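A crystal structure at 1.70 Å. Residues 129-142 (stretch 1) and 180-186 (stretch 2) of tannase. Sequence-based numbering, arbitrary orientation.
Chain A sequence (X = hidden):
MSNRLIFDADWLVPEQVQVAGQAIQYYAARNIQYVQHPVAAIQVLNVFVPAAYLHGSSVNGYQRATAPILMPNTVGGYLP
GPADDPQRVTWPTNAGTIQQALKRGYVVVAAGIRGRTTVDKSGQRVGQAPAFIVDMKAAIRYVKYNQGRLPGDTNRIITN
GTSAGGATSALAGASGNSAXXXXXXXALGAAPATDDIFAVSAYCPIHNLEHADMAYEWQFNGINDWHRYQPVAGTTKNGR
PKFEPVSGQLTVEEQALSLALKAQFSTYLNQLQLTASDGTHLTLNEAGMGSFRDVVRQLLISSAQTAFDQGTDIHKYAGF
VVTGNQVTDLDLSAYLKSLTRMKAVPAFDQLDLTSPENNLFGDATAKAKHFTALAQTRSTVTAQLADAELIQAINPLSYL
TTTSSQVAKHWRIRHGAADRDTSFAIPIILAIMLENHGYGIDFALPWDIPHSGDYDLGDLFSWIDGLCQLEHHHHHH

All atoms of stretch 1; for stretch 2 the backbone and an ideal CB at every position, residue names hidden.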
# COMPACT_ATOMS: atom_id res chain seq x y z
N ALA A 129 -13.84 2.06 -6.56
CA ALA A 129 -13.48 3.27 -5.81
C ALA A 129 -14.70 4.10 -5.43
O ALA A 129 -15.58 4.32 -6.26
CB ALA A 129 -12.49 4.11 -6.62
N PRO A 130 -14.75 4.61 -4.19
CA PRO A 130 -13.77 4.48 -3.11
C PRO A 130 -14.10 3.42 -2.06
O PRO A 130 -13.72 3.56 -0.89
CB PRO A 130 -13.78 5.87 -2.50
CG PRO A 130 -15.27 6.17 -2.50
CD PRO A 130 -15.74 5.65 -3.86
N ALA A 131 -14.80 2.36 -2.46
CA ALA A 131 -15.21 1.31 -1.54
C ALA A 131 -14.10 0.80 -0.61
O ALA A 131 -14.32 0.65 0.59
CB ALA A 131 -15.80 0.13 -2.31
N PHE A 132 -12.92 0.55 -1.16
CA PHE A 132 -11.82 0.03 -0.35
C PHE A 132 -11.46 0.90 0.85
O PHE A 132 -11.27 0.39 1.96
CB PHE A 132 -10.58 -0.24 -1.23
CG PHE A 132 -9.82 0.99 -1.64
CD1 PHE A 132 -8.63 1.34 -1.00
CD2 PHE A 132 -10.28 1.80 -2.68
CE1 PHE A 132 -7.90 2.46 -1.39
CE2 PHE A 132 -9.56 2.92 -3.08
CZ PHE A 132 -8.37 3.26 -2.44
N ILE A 133 -11.37 2.21 0.63
CA ILE A 133 -11.01 3.12 1.72
C ILE A 133 -12.20 3.41 2.63
O ILE A 133 -12.03 3.68 3.81
CB ILE A 133 -10.39 4.43 1.16
CG1 ILE A 133 -9.94 5.33 2.32
CG2 ILE A 133 -11.39 5.15 0.27
CD1 ILE A 133 -8.83 4.73 3.17
N VAL A 134 -13.41 3.35 2.08
CA VAL A 134 -14.60 3.56 2.90
C VAL A 134 -14.66 2.41 3.91
O VAL A 134 -14.94 2.63 5.10
CB VAL A 134 -15.89 3.58 2.05
CG1 VAL A 134 -17.13 3.48 2.94
CG2 VAL A 134 -15.95 4.87 1.25
N ASP A 135 -14.38 1.19 3.45
CA ASP A 135 -14.41 0.03 4.35
C ASP A 135 -13.30 0.10 5.39
O ASP A 135 -13.52 -0.23 6.55
CB ASP A 135 -14.28 -1.28 3.56
CG ASP A 135 -15.58 -1.70 2.92
OD1 ASP A 135 -16.64 -1.13 3.25
OD2 ASP A 135 -15.55 -2.62 2.08
N MSE A 136 -12.11 0.53 4.98
CA MSE A 136 -11.00 0.64 5.93
C MSE A 136 -11.37 1.64 7.02
O MSE A 136 -11.13 1.42 8.20
CB MSE A 136 -9.72 1.09 5.21
CG MSE A 136 -8.47 1.00 6.07
SE MSE A 136 -7.99 -0.82 6.53
CE MSE A 136 -8.57 -0.84 8.38
N LYS A 137 -11.99 2.75 6.61
CA LYS A 137 -12.40 3.78 7.57
C LYS A 137 -13.52 3.29 8.47
O LYS A 137 -13.54 3.59 9.67
CB LYS A 137 -12.84 5.04 6.82
CG LYS A 137 -11.69 5.87 6.26
CD LYS A 137 -12.18 6.95 5.29
CE LYS A 137 -11.05 7.88 4.87
NZ LYS A 137 -10.56 8.70 6.01
N ALA A 138 -14.46 2.53 7.91
CA ALA A 138 -15.57 2.01 8.71
C ALA A 138 -15.02 1.08 9.78
O ALA A 138 -15.47 1.09 10.93
CB ALA A 138 -16.56 1.25 7.82
N ALA A 139 -14.03 0.27 9.41
CA ALA A 139 -13.42 -0.66 10.35
C ALA A 139 -12.70 0.11 11.45
O ALA A 139 -12.77 -0.25 12.63
CB ALA A 139 -12.44 -1.58 9.63
N ILE A 140 -12.00 1.18 11.08
CA ILE A 140 -11.31 2.01 12.05
C ILE A 140 -12.33 2.65 12.99
O ILE A 140 -12.12 2.69 14.21
CB ILE A 140 -10.48 3.10 11.36
CG1 ILE A 140 -9.36 2.45 10.55
CG2 ILE A 140 -9.91 4.07 12.41
CD1 ILE A 140 -8.61 3.41 9.63
N ARG A 141 -13.44 3.15 12.44
CA ARG A 141 -14.46 3.77 13.29
C ARG A 141 -15.04 2.75 14.27
O ARG A 141 -15.31 3.09 15.42
CB ARG A 141 -15.58 4.38 12.44
CG ARG A 141 -15.08 5.53 11.58
CD ARG A 141 -16.21 6.33 10.96
NE ARG A 141 -15.65 7.51 10.32
CZ ARG A 141 -16.36 8.57 9.93
NH1 ARG A 141 -17.67 8.60 10.11
NH2 ARG A 141 -15.74 9.59 9.36
N TYR A 142 -15.21 1.52 13.81
CA TYR A 142 -15.74 0.47 14.68
C TYR A 142 -14.80 0.28 15.87
O TYR A 142 -15.24 0.20 17.02
CB TYR A 142 -15.85 -0.86 13.92
CG TYR A 142 -16.36 -1.99 14.80
CD1 TYR A 142 -17.73 -2.20 14.98
CD2 TYR A 142 -15.47 -2.81 15.49
CE1 TYR A 142 -18.20 -3.19 15.84
CE2 TYR A 142 -15.93 -3.80 16.36
CZ TYR A 142 -17.29 -3.98 16.53
OH TYR A 142 -17.74 -4.94 17.40
N UNK A 180 -15.24 14.05 2.70
CA UNK A 180 -15.56 13.44 1.41
C UNK A 180 -16.20 12.06 1.54
O UNK A 180 -17.07 11.70 0.75
CB UNK A 180 -14.29 13.33 0.56
N UNK A 181 -15.77 11.30 2.55
CA UNK A 181 -16.26 9.95 2.75
C UNK A 181 -17.45 9.82 3.69
O UNK A 181 -17.97 8.72 3.88
CB UNK A 181 -15.12 9.08 3.28
N UNK A 182 -17.89 10.93 4.26
CA UNK A 182 -19.00 10.88 5.20
C UNK A 182 -20.30 10.34 4.59
O UNK A 182 -20.97 9.51 5.21
CB UNK A 182 -19.25 12.28 5.76
N UNK A 183 -20.67 10.79 3.39
CA UNK A 183 -21.91 10.27 2.80
C UNK A 183 -21.92 8.74 2.68
O UNK A 183 -22.92 8.09 3.01
CB UNK A 183 -22.12 10.89 1.42
N UNK A 184 -20.82 8.17 2.21
CA UNK A 184 -20.71 6.72 2.06
C UNK A 184 -20.78 6.01 3.41
O UNK A 184 -21.45 4.98 3.55
CB UNK A 184 -19.40 6.36 1.35
N UNK A 185 -20.08 6.55 4.40
CA UNK A 185 -20.06 5.95 5.73
C UNK A 185 -21.44 6.04 6.39
O UNK A 185 -21.83 5.14 7.13
CB UNK A 185 -19.01 6.63 6.61
N UNK A 186 -22.16 7.11 6.10
CA UNK A 186 -23.49 7.29 6.66
C UNK A 186 -24.44 6.25 6.07
O UNK A 186 -25.24 5.65 6.79
CB UNK A 186 -24.00 8.71 6.39

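Residues 131-142 of stretch 1 form a helix, and stretch 2 packs across it, its own helix (182-186) making an angle of 65° with the first at a closest axial approach of 10.0 Å.

Position 180 lies in a 3-10 segment. Its CA-to-CB bond runs sideways to stretch 1, and nothing of that stretch lies within 5.5 Å of the ideal CB, so the visible atoms set little limit on the side chain. The deposited residue is Tyr180, with chi1 at t; its ring comes nearer to stretch 1 than its CB does, but Tyr180 CE2 still lies 4.7 Å from Pro130 CG.

Position 181 is far more constrained. Its CB points toward stretch 1 and sits 4.1 Å from Lys137 CD and 4.7 Å from Val134 CG2. Beyond lies a largely apolar surface made by Pro130, Ile133, Val134 and the aliphatic part of Lys137, which would suit Leu, Met or Ile as well as an aromatic ring. The residue is Phe181, with chi1 at m. Its CE2 packs 3.5 Å from Ile133 CG2, while Pro130 CB and Val134 CG2 lie at the edge of the ring. Over one face sits Lys137 CE, 3.9 Å from the centroid of the Phe181 ring and 20° off its normal, a CH-pi contact.

At position 182 the CB points away and has no near neighbour in stretch 1, so a short side chain would make no contact. The Arg141 guanidinium, however, extends toward this end of stretch 2, and a long acidic or amide side chain that curls back could answer it. Glu182 does so, with chi1 at t and chi2 at p. Both carboxylate oxygens are used: Arg141 NH1 donates to Glu182 OE2 at 3.0 Å and Arg141 NH2 to Glu182 OE1 at 3.1 Å, a two-pronged salt bridge approached from the edge of the guanidinium.

Position 183 is out of reach of stretch 1, and its phi of -56° is compatible with many residues, proline included. It is Pro183, near the start of the helix.

The CB of position 184 points toward stretch 1, with Val134 CG2 only 3.8 Å from the ideal CB. A small side chain is sufficient for contact here, and Ala184 makes it with its methyl group alone.

Position 185 also points toward stretch 1. The ideal CB lies 4.2 Å from Arg141 NH1, above a hollow lined by Val134, Lys137, Ala138 and Arg141, where Leu, Met or Ile could be considered. Leu185, with chi1 at m and chi2 at t, is the knob in this hole. Its CD2 reaches Val134 CG1 at 3.8 Å and Ala138 CB at 3.9 Å, whereas its CD1 lies over one face of the guanidinium, 3.4 Å from Arg141 CZ.

Position 186 points away, leaving its choice open. Thr186 turns to its own helix, Thr186 OG1 donating to Glu182 O at 2.9 Å.

Stretch 2 (180-186) YFEPALT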
# COMPACT_ATOMS: atom_id res chain seq x y z
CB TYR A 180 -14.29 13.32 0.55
CG TYR A 180 -14.56 12.72 -0.81
CD1 TYR A 180 -15.01 13.52 -1.86
CD2 TYR A 180 -14.41 11.35 -1.04
CE1 TYR A 180 -15.30 12.97 -3.11
CE2 TYR A 180 -14.71 10.79 -2.28
CZ TYR A 180 -15.15 11.61 -3.31
OH TYR A 180 -15.45 11.05 -4.53
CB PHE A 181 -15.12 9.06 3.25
CG PHE A 181 -13.86 9.18 2.44
CD1 PHE A 181 -12.93 10.17 2.70
CD2 PHE A 181 -13.64 8.31 1.37
CE1 PHE A 181 -11.78 10.31 1.92
CE2 PHE A 181 -12.50 8.44 0.58
CZ PHE A 181 -11.57 9.44 0.85
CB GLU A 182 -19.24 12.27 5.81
CG GLU A 182 -19.87 12.23 7.19
CD GLU A 182 -19.06 11.39 8.18
OE1 GLU A 182 -17.84 11.63 8.30
OE2 GLU A 182 -19.65 10.51 8.84
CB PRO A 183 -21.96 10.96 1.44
CG PRO A 183 -21.36 12.29 1.74
CD PRO A 183 -20.15 11.92 2.59
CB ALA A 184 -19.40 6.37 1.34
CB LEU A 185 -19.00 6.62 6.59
CG LEU A 185 -17.57 6.31 6.13
CD1 LEU A 185 -16.58 7.27 6.78
CD2 LEU A 185 -17.24 4.86 6.50
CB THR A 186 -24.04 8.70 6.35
OG1 THR A 186 -23.25 9.68 7.03
CG2 THR A 186 -25.50 8.82 6.79
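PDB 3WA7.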